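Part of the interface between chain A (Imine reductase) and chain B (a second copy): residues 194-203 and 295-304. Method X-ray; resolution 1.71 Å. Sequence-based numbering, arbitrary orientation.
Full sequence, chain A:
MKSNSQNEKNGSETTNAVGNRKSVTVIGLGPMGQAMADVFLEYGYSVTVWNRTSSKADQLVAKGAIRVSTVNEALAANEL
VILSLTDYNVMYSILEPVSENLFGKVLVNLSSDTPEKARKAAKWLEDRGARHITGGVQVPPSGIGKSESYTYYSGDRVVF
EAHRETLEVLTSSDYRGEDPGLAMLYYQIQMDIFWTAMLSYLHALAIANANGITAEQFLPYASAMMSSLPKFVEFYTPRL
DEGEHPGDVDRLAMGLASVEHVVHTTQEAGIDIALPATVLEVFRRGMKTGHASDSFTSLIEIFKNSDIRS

Chain A (194-203) FWTAMLSYLH
Chain B (295-304) SFTSLIEIFK

How do the two backbones lie against each other? All of chain A 194-203 is helix, with phi/psi near -65/-40 and i to i-4 bonds such as Met A198 N to Phe A194 O at 2.9 Å. Chain B begins extended at Ser B295 (-60/147), makes a 3-10 turn over 296-298, and is helical by the end of the stretch, through Phe B303 and Lys B304. The axes of the two helices approach to 9.7 Å, their N-to-C directions 52° apart (signed -52°). The register is set by Leu A202 CA to Ile B300 CA, 5.7 Å, and His A203 CA to Phe B303 CA, 6.0 Å. No hydrogen bond crosses between the stretches, which bury 537 Å².

What does the first turn of chain A offer? Trp A195 (chi1 m, chi2 120°) has a CA-to-CB bond pointing sideways, yet its ring end comes nearer and sets its edge toward the face of Phe B296. Trp A195 CZ3 lies 3.9 Å from Phe B296 CG; the six-membered ring and the phenyl have centroids 5.3 Å apart and planes at 88°. Phe B296 points toward chain A with chi1 p (89°) and chi2 -86°. Met A198, m at all three chi angles, brings its CB to 4.1 Å from Phe B296 CE2.

How do the two leucines fill the middle? Leu A199, with chi1 between wells at -104° and chi2 p, places CD1 3.9 Å from Leu B299 CD1 (chi1 m, chi2 t) and CG 4.1 Å from Phe B303 CZ. Ser A200 points away, and its OG donates to Ala A197 O at 2.7 Å, within its own helix. Leu A202 (m, t) points toward chain B and is covered most, 112 Å². Leu A202 CD1 reaches Phe B296 CE2 at 3.9 Å, while Leu A202 CB is 3.9 Å from Phe B303 CE2, so this side chain bridges the two phenylalanines. Leu A202 O sits 3.8 Å from Ile B300 CG1 (chi1 and chi2 t).

Why does Phe B303 fit against the end of the stretch? With chi1 m and chi2 -41°, it turns a face to His A203, whose CB stands 4.0 Å from the Phe B303 ring centroid, 13° off the normal, a CH-pi contact. The imidazole (chi1 t, chi2 -91°) adds an edge-to-face pair: His A203 CD2 is 3.7 Å from Phe B303 CD1, with centroids 5.1 Å apart and planes at 84°. Both imidazole nitrogens are hydrogen-bonded elsewhere.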

# COMPACT_ATOMS: atom_id res chain seq x y z
N PHE A 194 5.36 -4.21 0.66
CA PHE A 194 5.33 -3.91 2.03
C PHE A 194 5.76 -2.47 2.33
O PHE A 194 5.00 -1.72 3.00
CB PHE A 194 6.12 -4.91 2.88
CG PHE A 194 6.07 -4.58 4.35
CD1 PHE A 194 4.98 -4.92 5.14
CD2 PHE A 194 7.08 -3.80 4.95
CE1 PHE A 194 4.92 -4.59 6.50
CE2 PHE A 194 6.97 -3.45 6.29
CZ PHE A 194 5.93 -3.83 7.06
N TRP A 195 7.00 -2.16 1.95
CA TRP A 195 7.55 -0.89 2.32
C TRP A 195 6.82 0.28 1.64
O TRP A 195 6.62 1.33 2.24
CB TRP A 195 9.03 -0.80 2.03
CG TRP A 195 9.87 -1.66 2.87
CD1 TRP A 195 10.70 -2.64 2.43
CD2 TRP A 195 9.98 -1.64 4.29
NE1 TRP A 195 11.34 -3.20 3.49
CE2 TRP A 195 10.94 -2.60 4.64
CE3 TRP A 195 9.44 -0.87 5.28
CZ2 TRP A 195 11.28 -2.84 5.92
CZ3 TRP A 195 9.83 -1.09 6.62
CH2 TRP A 195 10.68 -2.12 6.91
N THR A 196 6.47 0.10 0.38
CA THR A 196 5.85 1.24 -0.36
C THR A 196 4.46 1.50 0.16
O THR A 196 4.07 2.65 0.40
CB THR A 196 5.85 0.94 -1.87
OG1 THR A 196 7.17 0.55 -2.31
CG2 THR A 196 5.43 2.20 -2.67
N ALA A 197 3.68 0.41 0.40
CA ALA A 197 2.33 0.56 0.93
C ALA A 197 2.33 1.10 2.38
O ALA A 197 1.52 1.97 2.75
CB ALA A 197 1.60 -0.73 0.82
N MET A 198 3.27 0.61 3.23
CA MET A 198 3.33 1.11 4.58
C MET A 198 3.77 2.57 4.64
O MET A 198 3.26 3.34 5.48
CB MET A 198 4.20 0.23 5.48
CG MET A 198 3.53 -1.09 5.80
SD MET A 198 1.91 -1.10 6.55
CE MET A 198 2.22 -0.26 8.08
N LEU A 199 4.68 2.97 3.73
CA LEU A 199 5.04 4.39 3.74
C LEU A 199 3.84 5.22 3.25
O LEU A 199 3.64 6.35 3.72
CB LEU A 199 6.23 4.76 2.92
CG LEU A 199 7.55 5.04 3.70
CD1 LEU A 199 7.87 4.05 4.73
CD2 LEU A 199 8.70 5.31 2.70
N SER A 200 3.03 4.71 2.33
CA SER A 200 1.82 5.44 1.94
C SER A 200 0.82 5.63 3.03
O SER A 200 0.19 6.71 3.15
CB SER A 200 1.14 4.83 0.70
OG SER A 200 0.31 3.71 1.02
N TYR A 201 0.70 4.62 3.94
CA TYR A 201 -0.07 4.78 5.18
C TYR A 201 0.45 5.89 6.05
O TYR A 201 -0.34 6.72 6.55
CB TYR A 201 -0.16 3.41 5.91
CG TYR A 201 -0.62 3.57 7.32
CD1 TYR A 201 -1.95 3.83 7.60
CD2 TYR A 201 0.30 3.57 8.38
CE1 TYR A 201 -2.33 4.05 8.94
CE2 TYR A 201 -0.10 3.75 9.72
CZ TYR A 201 -1.41 3.99 9.96
OH TYR A 201 -1.83 4.27 11.22
N LEU A 202 1.80 5.94 6.32
CA LEU A 202 2.36 6.96 7.17
C LEU A 202 2.17 8.33 6.55
O LEU A 202 1.84 9.28 7.25
CB LEU A 202 3.84 6.73 7.46
CG LEU A 202 4.12 5.44 8.26
CD1 LEU A 202 5.60 5.24 8.33
CD2 LEU A 202 3.59 5.51 9.70
N HIS A 203 2.29 8.38 5.22
CA HIS A 203 2.06 9.67 4.51
C HIS A 203 0.58 10.15 4.65
O HIS A 203 0.31 11.32 5.01
CB HIS A 203 2.42 9.46 3.03
CG HIS A 203 2.34 10.70 2.27
ND1 HIS A 203 1.19 11.12 1.62
CD2 HIS A 203 3.29 11.62 2.04
CE1 HIS A 203 1.45 12.29 1.07
NE2 HIS A 203 2.70 12.62 1.31
N SER B 295 11.82 2.90 15.49
CA SER B 295 10.93 2.23 14.53
C SER B 295 10.86 3.02 13.26
O SER B 295 11.07 4.30 13.25
CB SER B 295 9.52 2.18 15.10
OG SER B 295 8.63 1.60 14.16
N PHE B 296 10.70 2.33 12.14
CA PHE B 296 10.38 3.05 10.86
C PHE B 296 9.20 3.96 10.92
O PHE B 296 9.10 4.85 10.04
CB PHE B 296 10.29 2.07 9.69
CG PHE B 296 8.91 1.47 9.48
CD1 PHE B 296 8.50 0.35 10.17
CD2 PHE B 296 8.05 2.02 8.55
CE1 PHE B 296 7.25 -0.20 9.94
CE2 PHE B 296 6.80 1.49 8.32
CZ PHE B 296 6.40 0.36 9.02
N THR B 297 8.35 3.86 11.94
CA THR B 297 7.21 4.79 12.11
C THR B 297 7.70 6.21 12.32
O THR B 297 6.99 7.16 12.08
CB THR B 297 6.22 4.38 13.19
OG1 THR B 297 6.86 4.34 14.46
CG2 THR B 297 5.61 3.07 12.87
N SER B 298 8.96 6.32 12.76
CA SER B 298 9.58 7.62 12.95
C SER B 298 9.62 8.42 11.63
O SER B 298 9.81 9.66 11.70
CB SER B 298 11.00 7.50 13.53
OG SER B 298 11.93 6.85 12.67
N LEU B 299 9.55 7.76 10.49
CA LEU B 299 9.45 8.46 9.19
C LEU B 299 8.24 9.39 9.03
O LEU B 299 8.29 10.30 8.17
CB LEU B 299 9.59 7.53 8.01
CG LEU B 299 10.86 6.67 7.91
CD1 LEU B 299 10.81 5.64 6.83
CD2 LEU B 299 12.08 7.59 7.74
N ILE B 300 7.27 9.28 9.90
CA ILE B 300 6.18 10.24 9.88
C ILE B 300 6.69 11.65 10.17
O ILE B 300 6.17 12.63 9.67
CB ILE B 300 5.02 9.78 10.77
CG1 ILE B 300 3.74 10.49 10.28
CG2 ILE B 300 5.31 10.06 12.17
CD1 ILE B 300 2.47 10.05 10.93
N GLU B 301 7.82 11.74 10.87
CA GLU B 301 8.45 13.03 11.10
C GLU B 301 9.01 13.64 9.86
O GLU B 301 9.00 14.91 9.75
CB GLU B 301 9.56 12.96 12.17
CG GLU B 301 9.06 12.39 13.49
CD GLU B 301 7.83 13.10 14.12
OE1 GLU B 301 7.69 14.32 14.01
OE2 GLU B 301 7.00 12.42 14.75
N ILE B 302 9.50 12.84 8.91
CA ILE B 302 9.94 13.33 7.66
C ILE B 302 8.73 13.86 6.84
O ILE B 302 8.84 14.92 6.21
CB ILE B 302 10.71 12.25 6.86
CG1 ILE B 302 12.00 11.87 7.61
CG2 ILE B 302 10.98 12.70 5.44
CD1 ILE B 302 12.94 13.04 7.81
N PHE B 303 7.62 13.11 6.82
CA PHE B 303 6.45 13.52 6.07
C PHE B 303 5.89 14.85 6.66
O PHE B 303 5.41 15.70 5.91
CB PHE B 303 5.42 12.44 6.05
CG PHE B 303 5.80 11.23 5.24
CD1 PHE B 303 6.44 11.34 4.02
CD2 PHE B 303 5.52 9.94 5.68
CE1 PHE B 303 6.76 10.25 3.27
CE2 PHE B 303 5.86 8.81 4.91
CZ PHE B 303 6.44 8.97 3.69
N LYS B 304 5.98 14.99 7.98
CA LYS B 304 5.37 16.11 8.70
C LYS B 304 6.16 17.33 8.39
O LYS B 304 5.57 18.39 8.29
CB LYS B 304 5.38 15.94 10.25
CG LYS B 304 4.42 14.90 10.76